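Local atomic coordinates of Ala-tRNApro hydrolase ProX (Aeropyrum pernix, PDB entry 1WDV), a protein that probably hydrolyses mischarged alanyl-tRNA(Pro), acting as a free-standing (trans) editing enzyme that removes the wrong amino acid after prolyl-tRNA synthetase. Residues K44-V48 with G97-V101; S70-L74 with V146-V150. The contacts are given in a common frame with arbitrary orientation. Numbering follows the deposited sequence.

Interaction 1 (K44-V48 with G97-V101); sequences KTLIV and GVPPV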
# COMPACT_ATOMS: atom_id res chain seq x y z
N LYS A 44 0.65 4.75 -1.25
CA LYS A 44 -0.19 3.95 -2.12
C LYS A 44 0.33 2.54 -2.19
O LYS A 44 1.54 2.33 -2.15
CB LYS A 44 -0.26 4.59 -3.51
CG LYS A 44 1.03 5.09 -4.05
CD LYS A 44 0.77 6.34 -4.90
CE LYS A 44 2.02 6.83 -5.63
NZ LYS A 44 1.66 7.86 -6.67
N THR A 45 -0.60 1.58 -2.22
CA THR A 45 -0.31 0.16 -2.33
C THR A 45 -0.52 -0.13 -3.80
O THR A 45 -1.66 -0.19 -4.26
CB THR A 45 -1.31 -0.71 -1.53
OG1 THR A 45 -1.30 -0.32 -0.15
CG2 THR A 45 -0.92 -2.17 -1.59
N LEU A 46 0.57 -0.29 -4.53
CA LEU A 46 0.48 -0.56 -5.96
C LEU A 46 0.60 -2.03 -6.25
O LEU A 46 1.54 -2.67 -5.79
CB LEU A 46 1.60 0.16 -6.71
CG LEU A 46 1.65 1.67 -6.49
CD1 LEU A 46 2.91 2.24 -7.20
CD2 LEU A 46 0.36 2.31 -6.99
N ILE A 47 -0.31 -2.58 -7.05
CA ILE A 47 -0.18 -4.00 -7.38
C ILE A 47 0.68 -4.14 -8.63
O ILE A 47 0.45 -3.50 -9.67
CB ILE A 47 -1.57 -4.64 -7.60
CG1 ILE A 47 -2.43 -4.45 -6.34
CG2 ILE A 47 -1.43 -6.12 -7.93
CD1 ILE A 47 -1.85 -5.09 -5.04
N VAL A 48 1.70 -5.00 -8.52
CA VAL A 48 2.63 -5.23 -9.62
C VAL A 48 2.59 -6.72 -9.99
O VAL A 48 2.51 -7.58 -9.10
CB VAL A 48 4.05 -4.81 -9.18
CG1 VAL A 48 5.10 -5.13 -10.25
CG2 VAL A 48 4.04 -3.29 -8.91
N GLY A 97 -8.76 2.02 -2.50
CA GLY A 97 -8.70 1.64 -1.11
C GLY A 97 -7.90 0.39 -0.81
O GLY A 97 -8.11 -0.24 0.24
N VAL A 98 -6.97 0.03 -1.70
CA VAL A 98 -6.17 -1.19 -1.51
C VAL A 98 -5.30 -1.08 -0.28
O VAL A 98 -4.46 -0.20 -0.21
CB VAL A 98 -5.29 -1.46 -2.74
CG1 VAL A 98 -4.47 -2.76 -2.58
CG2 VAL A 98 -6.18 -1.60 -3.99
N PRO A 99 -5.50 -1.95 0.72
CA PRO A 99 -4.70 -1.92 1.95
C PRO A 99 -3.39 -2.68 1.78
O PRO A 99 -3.24 -3.49 0.87
CB PRO A 99 -5.61 -2.59 2.96
CG PRO A 99 -6.29 -3.69 2.09
CD PRO A 99 -6.54 -3.00 0.76
N PRO A 100 -2.41 -2.44 2.69
CA PRO A 100 -1.12 -3.14 2.62
C PRO A 100 -1.14 -4.43 3.44
O PRO A 100 -0.14 -5.15 3.53
CB PRO A 100 -0.16 -2.08 3.19
CG PRO A 100 -0.98 -1.44 4.25
CD PRO A 100 -2.34 -1.26 3.58
N VAL A 101 -2.28 -4.73 4.05
CA VAL A 101 -2.44 -5.95 4.84
C VAL A 101 -3.80 -6.55 4.53
O VAL A 101 -4.65 -5.90 3.89
CB VAL A 101 -2.36 -5.66 6.37
CG1 VAL A 101 -1.00 -5.11 6.73
CG2 VAL A 101 -3.48 -4.68 6.79
O HOH W 1 -3.62 2.18 -1.54
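The loop enters at G97, whose backbone is hydrogen-bonded to that of G126 and which does not reach the strand 44-48. V98 makes the first real contact. Its side chain points at the strand, and V98 CG1 packs 3.7 Å from T45 CG2 and 4.3 Å from I47 CD1. A compact branched residue suits this buried spot, where V87 of helix 84-91 touches both V98 and I47. The carbonyl of V98 is the polar centre: V98 O lies 3.2 Å from T45 OG1, although that hydroxyl has another acceptor within reach, and water 1 donates to V98 O at 2.9 Å while accepting from T45 N at 3.2 Å. The water thus joins two backbones that do not pair directly. This is a loop laid over one face of the mixed sheet of the aminoacyl-tRNA editing domain, with T45 facing it, I47 set sideways but reaching V98 through CD1, and K44 and L46 turned away. Threonine suits the place, its methyl serving the apolar layer and its hydroxyl placed within reach of V98 O. The CA-to-CB bond of P99 points away from the strand and its ring touches Y93, but P99 O comes 3.6 Å from T45 CG2. P100 is the residue nearest T45 by CA, at 6.0 Å; T45 OG1 sits 3.9 Å from P100 CB. Lacking amide hydrogens, the two prolines put no backbone donor here to satisfy. V101 is out of reach of the strand and, like P100, packs on L139 of helix 136-143.

Interaction 2 (S70-L74 with V146-V150); sequences SMKEL and VVADV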
# COMPACT_ATOMS: atom_id res chain seq x y z
N SER A 70 13.40 -1.15 -11.00
CA SER A 70 13.75 -1.64 -9.68
C SER A 70 12.94 -2.87 -9.29
O SER A 70 13.48 -3.78 -8.66
CB SER A 70 13.59 -0.53 -8.63
OG SER A 70 14.52 0.51 -8.90
N MSE A 71 11.66 -2.91 -9.65
CA MSE A 71 10.83 -4.07 -9.33
C MSE A 71 11.21 -5.27 -10.19
O MSE A 71 11.09 -6.41 -9.75
CB MSE A 71 9.33 -3.74 -9.53
CG MSE A 71 8.65 -3.13 -8.33
SE MSE A 71 8.88 -4.11 -6.73
CE MSE A 71 7.88 -5.71 -7.18
N LYS A 72 11.68 -5.01 -11.42
CA LYS A 72 12.11 -6.08 -12.31
C LYS A 72 13.33 -6.75 -11.70
O LYS A 72 13.46 -7.98 -11.74
CB LYS A 72 12.45 -5.52 -13.70
CG LYS A 72 13.05 -6.55 -14.67
CD LYS A 72 13.28 -5.89 -16.03
CE LYS A 72 14.22 -6.69 -16.95
NZ LYS A 72 13.57 -7.87 -17.60
N GLU A 73 14.22 -5.94 -11.12
CA GLU A 73 15.42 -6.47 -10.47
C GLU A 73 15.03 -7.24 -9.20
O GLU A 73 15.53 -8.34 -8.94
CB GLU A 73 16.38 -5.33 -10.11
CG GLU A 73 17.00 -4.66 -11.33
CD GLU A 73 17.74 -3.37 -11.00
OE1 GLU A 73 18.46 -3.34 -9.97
OE2 GLU A 73 17.62 -2.39 -11.78
N LEU A 74 14.12 -6.68 -8.42
CA LEU A 74 13.70 -7.36 -7.19
C LEU A 74 13.00 -8.68 -7.51
O LEU A 74 13.29 -9.72 -6.91
CB LEU A 74 12.75 -6.44 -6.38
CG LEU A 74 12.34 -6.91 -4.98
CD1 LEU A 74 13.58 -7.28 -4.17
CD2 LEU A 74 11.58 -5.79 -4.28
N VAL A 146 9.58 -7.18 2.29
CA VAL A 146 10.86 -6.85 1.71
C VAL A 146 11.00 -5.32 1.64
O VAL A 146 10.14 -4.65 1.10
CB VAL A 146 10.93 -7.36 0.26
CG1 VAL A 146 12.29 -7.06 -0.31
CG2 VAL A 146 10.61 -8.85 0.21
N VAL A 147 12.08 -4.77 2.20
CA VAL A 147 12.31 -3.32 2.12
C VAL A 147 13.22 -3.08 0.92
O VAL A 147 14.27 -3.72 0.81
CB VAL A 147 12.99 -2.83 3.42
CG1 VAL A 147 13.34 -1.37 3.31
CG2 VAL A 147 12.02 -3.04 4.64
N ALA A 148 12.84 -2.17 0.02
CA ALA A 148 13.62 -1.92 -1.18
C ALA A 148 13.51 -0.48 -1.64
O ALA A 148 12.76 0.30 -1.07
CB ALA A 148 13.12 -2.86 -2.30
N ASP A 149 14.28 -0.12 -2.66
CA ASP A 149 14.23 1.22 -3.22
C ASP A 149 13.47 1.01 -4.52
O ASP A 149 14.05 0.62 -5.53
CB ASP A 149 15.65 1.74 -3.49
CG ASP A 149 16.44 1.85 -2.21
OD1 ASP A 149 16.06 2.66 -1.36
OD2 ASP A 149 17.43 1.10 -2.04
N VAL A 150 12.17 1.30 -4.48
CA VAL A 150 11.32 1.04 -5.63
C VAL A 150 10.51 2.23 -6.12
O VAL A 150 9.53 2.05 -6.85
CB VAL A 150 10.38 -0.13 -5.32
CG1 VAL A 150 11.19 -1.43 -5.25
CG2 VAL A 150 9.66 0.12 -3.99
O HOH W 2 15.02 2.65 -7.17
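Two interlocking bumps define this contact of helix 68-75 with strand 146-148 and the loop that follows it. S70 and L74 lie one turn apart, joined by the helical bond from L74 N to S70 O (3.0 Å), so they face the same way, with M71 beside them. The first bump is L74, aimed at the strand. L74 CD2 comes 3.9 Å from A148 CB, and L74 CD1 comes 4.1 Å from V146 CG1. The strand offers V146 and A148 on this face while V147 points away; alanine's single methyl leaves the hollow that the larger leucine occupies, and the valine forms one wall. The second bump is V150, in the loop: V150 CG1 lies 3.8 Å from M71 SE and 4.2 Å from S70 CB. A looser approach, 4.5 Å, separates V150 CG1 from L74 CD2. The long, unbranched methionine side chain (present here as selenomethionine, atom SE) can follow the valine's contour. At S70 the two backbones draw together, S70 CA lying 5.4 Å from V150 CA, and a small side chain is what such closeness allows: S70 CB sits 3.3 Å from D149 O. Water 2 fills the remaining notch, 2.8 Å from S70 OG and donating to D149 O at 2.8 Å. D149 sends its carboxylate outward to a salt bridge with R113. Helix 68-75 thus lies against the edge strand 146-148 and reaches further into the sheet: L74 and A148 both touch V110 of strand 108-112, while M71 and V150 meet on V58 of strand 55-61.

Both interactions attach something to the same mixed sheet, but at different depths. Interaction 1 is wholly buried near the centre of the chain, where a loop packs on strand 43-50; interaction 2 is only partly buried, its centre about 14 Å from the centre of the chain, where a helix packs by an edge strand. Their centres are about 15 Å apart, yet they meet through V48 CG1 and M71 CE, 4.2 Å from each other, V48 being out of reach of the loop 97-101. The chemistry follows: the deep contact is organised around a threonine, a loop carbonyl and a bridging water, beside apolar side chains, whereas the outer one is mainly aliphatic packing with its water-bridged polar notch at one end.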